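Local atomic coordinates of Na Glutathione S-transferase 1 (Necator americanus, PDB entry 2ON7), a protein that probably catalyses the conjugation of reduced glutathione to electrophilic compounds in a human hookworm. Residues Pro127-Phe132 and Pro172-Gly177; Asp93-Tyr98 and Ser161-Thr166. All coordinates share one frame; numbering follows the deposited sequence.

How the interactions relate
In these two interactions one helical domain is packed at two depths. Their centres lie 11 Å apart, and all four segments fall within the C-terminal glutathione S-transferase family region. Along the chain they alternate: 93-98 on helix 82-109, 127-132 on helix 117-141, 161-166 on helix 155-168, then 172-177 in the loop leading to helix 179-189. Interaction 2 is buried, about 6 Å from the chain centre, whereas interaction 1 sits about 17 Å out and is only partly buried. They touch directly: Phe174 CZ lies 3.3 Å from Tyr98 OH, and Phe132 CE2 lies 3.5 Å from Tyr95 CA. The loop contact thus continues the packing of the inner helices outward.

Interaction 1 (Pro127-Phe132 and Pro172-Gly177); sequences PARDKF and PEFLEG
Arg129 and Phe174 meet twice, once through carbon and once through a polar bond. The aliphatic stem of Arg129 runs past the Phe174 ring in the opposite direction, with CD 3.3 Å from Phe174 CE1 and CG 3.7 Å from Phe174 CZ. The guanidinium continues beyond the ring, its plane turned 37° from it. There NH1 donates to the carbonyl of Phe174 (Arg129 NH1 to Phe174 O 2.9 Å, N-H...O 147°), arriving from above the carbonyl plane rather than on a lone pair. That carbonyl belongs to a type I beta turn running from Glu173 to Glu176, so the arginine grips the turn by its backbone.

A bend at chi3 (68°) lets the stem serve the ring while the head is held by the adjacent carboxylate. Arg129 NH2 forms a salt bridge with Asp130 OD1 at 2.6 Å, on the syn lone pair, and Arg129 NE adds a weak bond to the same Asp130 OD1 at 3.1 Å. Tyr178 OH is hydrogen-bonded to that oxygen too and probably helps to hold the Asp130 carboxylate, which in turn steadies the guanidinium through NE and NH2. Further in, Phe174 packs on Phe133 and Leu125 of helix 117-141, on Tyr98 of helix 82-109 and on Leu168 of helix 155-168. The loop entering helix 179-189 is thereby pinned across three helices.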
loop_
_atom_site.group_PDB
_atom_site.type_symbol
_atom_site.label_atom_id
_atom_site.label_comp_id
_atom_site.label_asym_id
_atom_site.label_seq_id
_atom_site.Cartn_x
_atom_site.Cartn_y
_atom_site.Cartn_z
ATOM N N PRO A 127 -13.287 -11.941 -12.551
ATOM C CA PRO A 127 -12.300 -11.070 -13.211
ATOM C C PRO A 127 -11.120 -10.666 -12.303
ATOM O O PRO A 127 -9.984 -11.096 -12.547
ATOM C CB PRO A 127 -13.131 -9.846 -13.621
ATOM C CG PRO A 127 -14.515 -10.410 -13.839
ATOM C CD PRO A 127 -14.679 -11.533 -12.851
ATOM N N ALA A 128 -11.378 -9.867 -11.271
ATOM C CA ALA A 128 -10.337 -9.426 -10.362
ATOM C C ALA A 128 -9.368 -10.544 -9.925
ATOM O O ALA A 128 -8.182 -10.301 -9.711
ATOM C CB ALA A 128 -10.970 -8.771 -9.115
ATOM N N ARG A 129 -9.877 -11.753 -9.755
ATOM C CA ARG A 129 -9.076 -12.850 -9.223
ATOM C C ARG A 129 -8.159 -13.419 -10.313
ATOM O O ARG A 129 -7.064 -13.919 -10.024
ATOM C CB ARG A 129 -9.989 -13.941 -8.673
ATOM C CG ARG A 129 -9.279 -15.238 -8.542
ATOM C CD ARG A 129 -10.162 -16.420 -8.712
ATOM N NE ARG A 129 -10.618 -16.518 -10.077
ATOM C CZ ARG A 129 -11.203 -17.586 -10.608
ATOM N NH1 ARG A 129 -11.418 -18.683 -9.878
ATOM N NH2 ARG A 129 -11.565 -17.543 -11.878
ATOM N N ASP A 130 -8.663 -13.362 -11.550
ATOM C CA ASP A 130 -7.977 -13.870 -12.729
ATOM C C ASP A 130 -6.751 -13.019 -13.000
ATOM O O ASP A 130 -5.657 -13.515 -13.277
ATOM C CB ASP A 130 -8.913 -13.838 -13.946
ATOM C CG ASP A 130 -10.077 -14.842 -13.842
ATOM O OD1 ASP A 130 -10.068 -15.754 -12.989
ATOM O OD2 ASP A 130 -11.022 -14.707 -14.621
ATOM N N LYS A 131 -6.921 -11.718 -12.899
ATOM C CA LYS A 131 -5.782 -10.868 -13.088
ATOM C C LYS A 131 -4.806 -11.142 -11.957
ATOM O O LYS A 131 -3.651 -11.449 -12.221
ATOM C CB LYS A 131 -6.176 -9.394 -13.139
ATOM C CG LYS A 131 -5.008 -8.461 -13.393
ATOM C CD LYS A 131 -5.477 -7.021 -13.635
ATOM C CE LYS A 131 -5.790 -6.329 -12.322
ATOM N NZ LYS A 131 -6.363 -4.987 -12.577
ATOM N N PHE A 132 -5.281 -11.095 -10.710
ATOM C CA PHE A 132 -4.382 -11.245 -9.582
ATOM C C PHE A 132 -3.622 -12.568 -9.600
ATOM O O PHE A 132 -2.391 -12.588 -9.463
ATOM C CB PHE A 132 -5.099 -11.026 -8.257
ATOM C CG PHE A 132 -4.204 -11.177 -7.051
ATOM C CD1 PHE A 132 -4.572 -12.042 -6.011
ATOM C CD2 PHE A 132 -3.011 -10.456 -6.952
ATOM C CE1 PHE A 132 -3.775 -12.203 -4.901
ATOM C CE2 PHE A 132 -2.200 -10.580 -5.816
ATOM C CZ PHE A 132 -2.589 -11.468 -4.797
ATOM N N PRO A 172 -16.181 -22.120 -2.940
ATOM C CA PRO A 172 -15.539 -23.449 -2.985
ATOM C C PRO A 172 -14.629 -23.710 -4.215
ATOM O O PRO A 172 -13.648 -24.437 -4.104
ATOM C CB PRO A 172 -16.744 -24.435 -2.948
ATOM C CG PRO A 172 -17.962 -23.609 -3.310
ATOM C CD PRO A 172 -17.643 -22.229 -2.767
ATOM N N GLU A 173 -14.960 -23.130 -5.366
ATOM C CA GLU A 173 -14.145 -23.274 -6.589
ATOM C C GLU A 173 -13.232 -22.075 -6.892
ATOM O O GLU A 173 -13.035 -21.728 -8.066
ATOM C CB GLU A 173 -15.019 -23.583 -7.803
ATOM C CG GLU A 173 -16.481 -23.255 -7.615
ATOM C CD GLU A 173 -16.742 -21.772 -7.475
ATOM O OE1 GLU A 173 -17.246 -21.324 -6.417
ATOM O OE2 GLU A 173 -16.453 -21.069 -8.443
ATOM N N PHE A 174 -12.644 -21.485 -5.846
ATOM C CA PHE A 174 -11.864 -20.267 -6.013
ATOM C C PHE A 174 -10.515 -20.477 -6.734
ATOM O O PHE A 174 -10.039 -19.610 -7.489
ATOM C CB PHE A 174 -11.673 -19.554 -4.660
ATOM C CG PHE A 174 -11.213 -18.150 -4.793
ATOM C CD1 PHE A 174 -11.941 -17.240 -5.567
ATOM C CD2 PHE A 174 -10.060 -17.712 -4.140
ATOM C CE1 PHE A 174 -11.517 -15.935 -5.698
ATOM C CE2 PHE A 174 -9.643 -16.397 -4.238
ATOM C CZ PHE A 174 -10.345 -15.515 -5.034
ATOM N N LEU A 175 -9.931 -21.656 -6.535
ATOM C CA LEU A 175 -8.590 -21.916 -7.028
ATOM C C LEU A 175 -8.623 -22.748 -8.301
ATOM O O LEU A 175 -7.591 -23.231 -8.766
ATOM C CB LEU A 175 -7.774 -22.595 -5.940
ATOM C CG LEU A 175 -7.770 -21.826 -4.617
ATOM C CD1 LEU A 175 -6.761 -22.478 -3.686
ATOM C CD2 LEU A 175 -7.465 -20.281 -4.744
ATOM N N GLU A 176 -9.821 -22.880 -8.868
ATOM C CA GLU A 176 -10.087 -23.714 -10.036
ATOM C C GLU A 176 -9.020 -23.666 -11.153
ATOM O O GLU A 176 -8.460 -24.706 -11.532
ATOM C CB GLU A 176 -11.503 -23.451 -10.596
ATOM C CG GLU A 176 -12.575 -24.413 -10.067
ATOM C CD GLU A 176 -13.869 -24.528 -10.943
ATOM O OE1 GLU A 176 -14.112 -23.732 -11.863
ATOM O OE2 GLU A 176 -14.679 -25.431 -10.671
ATOM N N GLY A 177 -8.739 -22.495 -11.698
ATOM C CA GLY A 177 -7.826 -22.470 -12.858
ATOM C C GLY A 177 -6.367 -22.257 -12.483
ATOM O O GLY A 177 -5.565 -21.880 -13.313
#

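Interaction 2 (Asp93-Tyr98 and Ser161-Thr166)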
loop_
_atom_site.group_PDB
_atom_site.type_symbol
_atom_site.label_atom_id
_atom_site.label_comp_id
_atom_site.label_asym_id
_atom_site.label_seq_id
_atom_site.Cartn_x
_atom_site.Cartn_y
_atom_site.Cartn_z
ATOM N N ASP A 93 1.059 -4.951 -2.302
ATOM C CA ASP A 93 0.324 -3.813 -2.856
ATOM C C ASP A 93 -0.577 -4.232 -4.040
ATOM O O ASP A 93 -1.658 -3.643 -4.277
ATOM C CB ASP A 93 1.311 -2.735 -3.388
ATOM C CG ASP A 93 1.832 -1.778 -2.323
ATOM O OD1 ASP A 93 1.364 -1.799 -1.152
ATOM O OD2 ASP A 93 2.714 -0.957 -2.683
ATOM N N GLN A 94 -0.094 -5.197 -4.815
ATOM C CA GLN A 94 -0.875 -5.752 -5.928
ATOM C C GLN A 94 -2.054 -6.513 -5.372
ATOM O O GLN A 94 -3.178 -6.341 -5.846
ATOM C CB GLN A 94 -0.020 -6.689 -6.811
ATOM C CG GLN A 94 -0.692 -7.207 -8.080
ATOM C CD GLN A 94 -1.071 -6.116 -9.078
ATOM O OE1 GLN A 94 -0.549 -4.972 -9.038
ATOM N NE2 GLN A 94 -1.976 -6.471 -10.003
ATOM N N TYR A 95 -1.773 -7.363 -4.377
ATOM C CA TYR A 95 -2.806 -7.976 -3.550
ATOM C C TYR A 95 -3.848 -6.977 -2.976
ATOM O O TYR A 95 -5.038 -7.245 -2.990
ATOM C CB TYR A 95 -2.182 -8.804 -2.436
ATOM C CG TYR A 95 -3.166 -9.212 -1.378
ATOM C CD1 TYR A 95 -3.992 -10.329 -1.544
ATOM C CD2 TYR A 95 -3.273 -8.481 -0.199
ATOM C CE1 TYR A 95 -4.910 -10.694 -0.538
ATOM C CE2 TYR A 95 -4.172 -8.819 0.780
ATOM C CZ TYR A 95 -4.981 -9.932 0.617
ATOM O OH TYR A 95 -5.875 -10.234 1.629
ATOM N N SER A 96 -3.392 -5.850 -2.448
ATOM C CA SER A 96 -4.313 -4.806 -1.943
ATOM C C SER A 96 -5.181 -4.167 -3.024
ATOM O O SER A 96 -6.355 -3.945 -2.787
ATOM C CB SER A 96 -3.536 -3.740 -1.187
ATOM O OG SER A 96 -2.652 -4.455 -0.369
ATOM N N ASP A 97 -4.604 -3.882 -4.193
ATOM C CA ASP A 97 -5.357 -3.391 -5.367
ATOM C C ASP A 97 -6.516 -4.357 -5.685
ATOM O O ASP A 97 -7.673 -3.934 -5.936
ATOM C CB ASP A 97 -4.462 -3.312 -6.642
ATOM C CG ASP A 97 -3.421 -2.164 -6.616
ATOM O OD1 ASP A 97 -3.347 -1.398 -5.637
ATOM O OD2 ASP A 97 -2.641 -2.030 -7.596
ATOM N N TYR A 98 -6.168 -5.645 -5.715
ATOM C CA TYR A 98 -7.106 -6.706 -5.931
ATOM C C TYR A 98 -8.254 -6.608 -4.919
ATOM O O TYR A 98 -9.428 -6.570 -5.296
ATOM C CB TYR A 98 -6.374 -8.041 -5.845
ATOM C CG TYR A 98 -7.206 -9.204 -5.384
ATOM C CD1 TYR A 98 -8.103 -9.839 -6.247
ATOM C CD2 TYR A 98 -7.071 -9.696 -4.102
ATOM C CE1 TYR A 98 -8.850 -10.946 -5.829
ATOM C CE2 TYR A 98 -7.805 -10.776 -3.675
ATOM C CZ TYR A 98 -8.700 -11.399 -4.528
ATOM O OH TYR A 98 -9.439 -12.487 -4.073
ATOM N N SER A 161 -1.701 -16.751 1.116
ATOM C CA SER A 161 -2.169 -18.065 1.569
ATOM C C SER A 161 -3.419 -17.950 2.491
ATOM O O SER A 161 -4.428 -18.573 2.253
ATOM C CB SER A 161 -1.044 -18.860 2.202
ATOM O OG SER A 161 -0.610 -18.259 3.376
ATOM N N GLU A 162 -3.354 -17.115 3.510
ATOM C CA GLU A 162 -4.494 -16.882 4.393
ATOM C C GLU A 162 -5.763 -16.345 3.686
ATOM O O GLU A 162 -6.889 -16.729 4.014
ATOM C CB GLU A 162 -4.068 -15.941 5.536
ATOM C CG GLU A 162 -5.220 -15.442 6.428
ATOM C CD GLU A 162 -5.882 -16.591 7.169
ATOM O OE1 GLU A 162 -5.154 -17.464 7.717
ATOM O OE2 GLU A 162 -7.127 -16.620 7.199
ATOM N N HIS A 163 -5.602 -15.448 2.734
ATOM C CA HIS A 163 -6.768 -14.980 1.991
ATOM C C HIS A 163 -7.445 -16.080 1.177
ATOM O O HIS A 163 -8.664 -16.183 1.176
ATOM C CB HIS A 163 -6.424 -13.799 1.099
ATOM C CG HIS A 163 -7.580 -13.316 0.285
ATOM N ND1 HIS A 163 -7.717 -13.603 -1.059
ATOM C CD2 HIS A 163 -8.668 -12.584 0.633
ATOM C CE1 HIS A 163 -8.825 -13.041 -1.508
ATOM N NE2 HIS A 163 -9.424 -12.423 -0.505
ATOM N N ASN A 164 -6.656 -16.909 0.514
ATOM C CA ASN A 164 -7.162 -18.005 -0.286
ATOM C C ASN A 164 -7.957 -19.009 0.553
ATOM O O ASN A 164 -9.040 -19.464 0.164
ATOM C CB ASN A 164 -5.999 -18.682 -1.025
ATOM C CG ASN A 164 -5.396 -17.785 -2.082
ATOM O OD1 ASN A 164 -4.308 -18.063 -2.631
ATOM N ND2 ASN A 164 -6.123 -16.694 -2.406
ATOM N N ALA A 165 -7.397 -19.317 1.717
ATOM C CA ALA A 165 -7.988 -20.215 2.674
ATOM C C ALA A 165 -9.364 -19.675 3.080
ATOM O O ALA A 165 -10.368 -20.342 2.918
ATOM C CB ALA A 165 -7.069 -20.337 3.837
ATOM N N THR A 166 -9.408 -18.437 3.555
ATOM C CA THR A 166 -10.684 -17.724 3.818
ATOM C C THR A 166 -11.685 -17.772 2.630
ATOM O O THR A 166 -12.837 -18.174 2.811
ATOM C CB THR A 166 -10.403 -16.255 4.221
ATOM O OG1 THR A 166 -9.642 -16.231 5.428
ATOM C CG2 THR A 166 -11.714 -15.453 4.409
#
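His163 is approached by two tyrosines of one helix, Tyr95 and Tyr98, and the three rings form a buried aromatic cluster. Tyr95 turns its edge to the imidazole face in a T-shaped pair, ring centroids 5.5 Å apart and planes at 77°. Its outer end also reaches the histidine stem, with Tyr95 OH 3.6 Å and Tyr95 CE1 3.8 Å from His163 CB. Tyr98 comes from the opposite direction to His163; the imidazole lies at the edge of the Tyr98 ring, near its plane, with the ring planes at 85° and centroids 5.3 Å apart. All three side chains have CG anti to the backbone N (chi1 of His163 178°), which throws the rings into the gap between the helices. Arg99 NE is hydrogen-bonded to Tyr95 OH, which probably helps to fix the phenol end beside the histidine.

Beside this tight aromatic centre lies a buried polar side. Thr166 OG1 donates to Glu162 O at 3.1 Å, and Thr166 N reaches the same oxygen from the other face of its plane. Salt bridges to Arg12, Arg189 and Arg201 satisfy the Glu162 carboxylate; of these, Arg12 links to the thioredoxin-like N-terminal domain. The more open side is that of the partly exposed Asp97, hydrogen-bonded to Gln63 of the second subunit. The cluster itself joins helix 82-109 to helix 155-168 inside the all-helical C-terminal domain found in glutathione S-transferases.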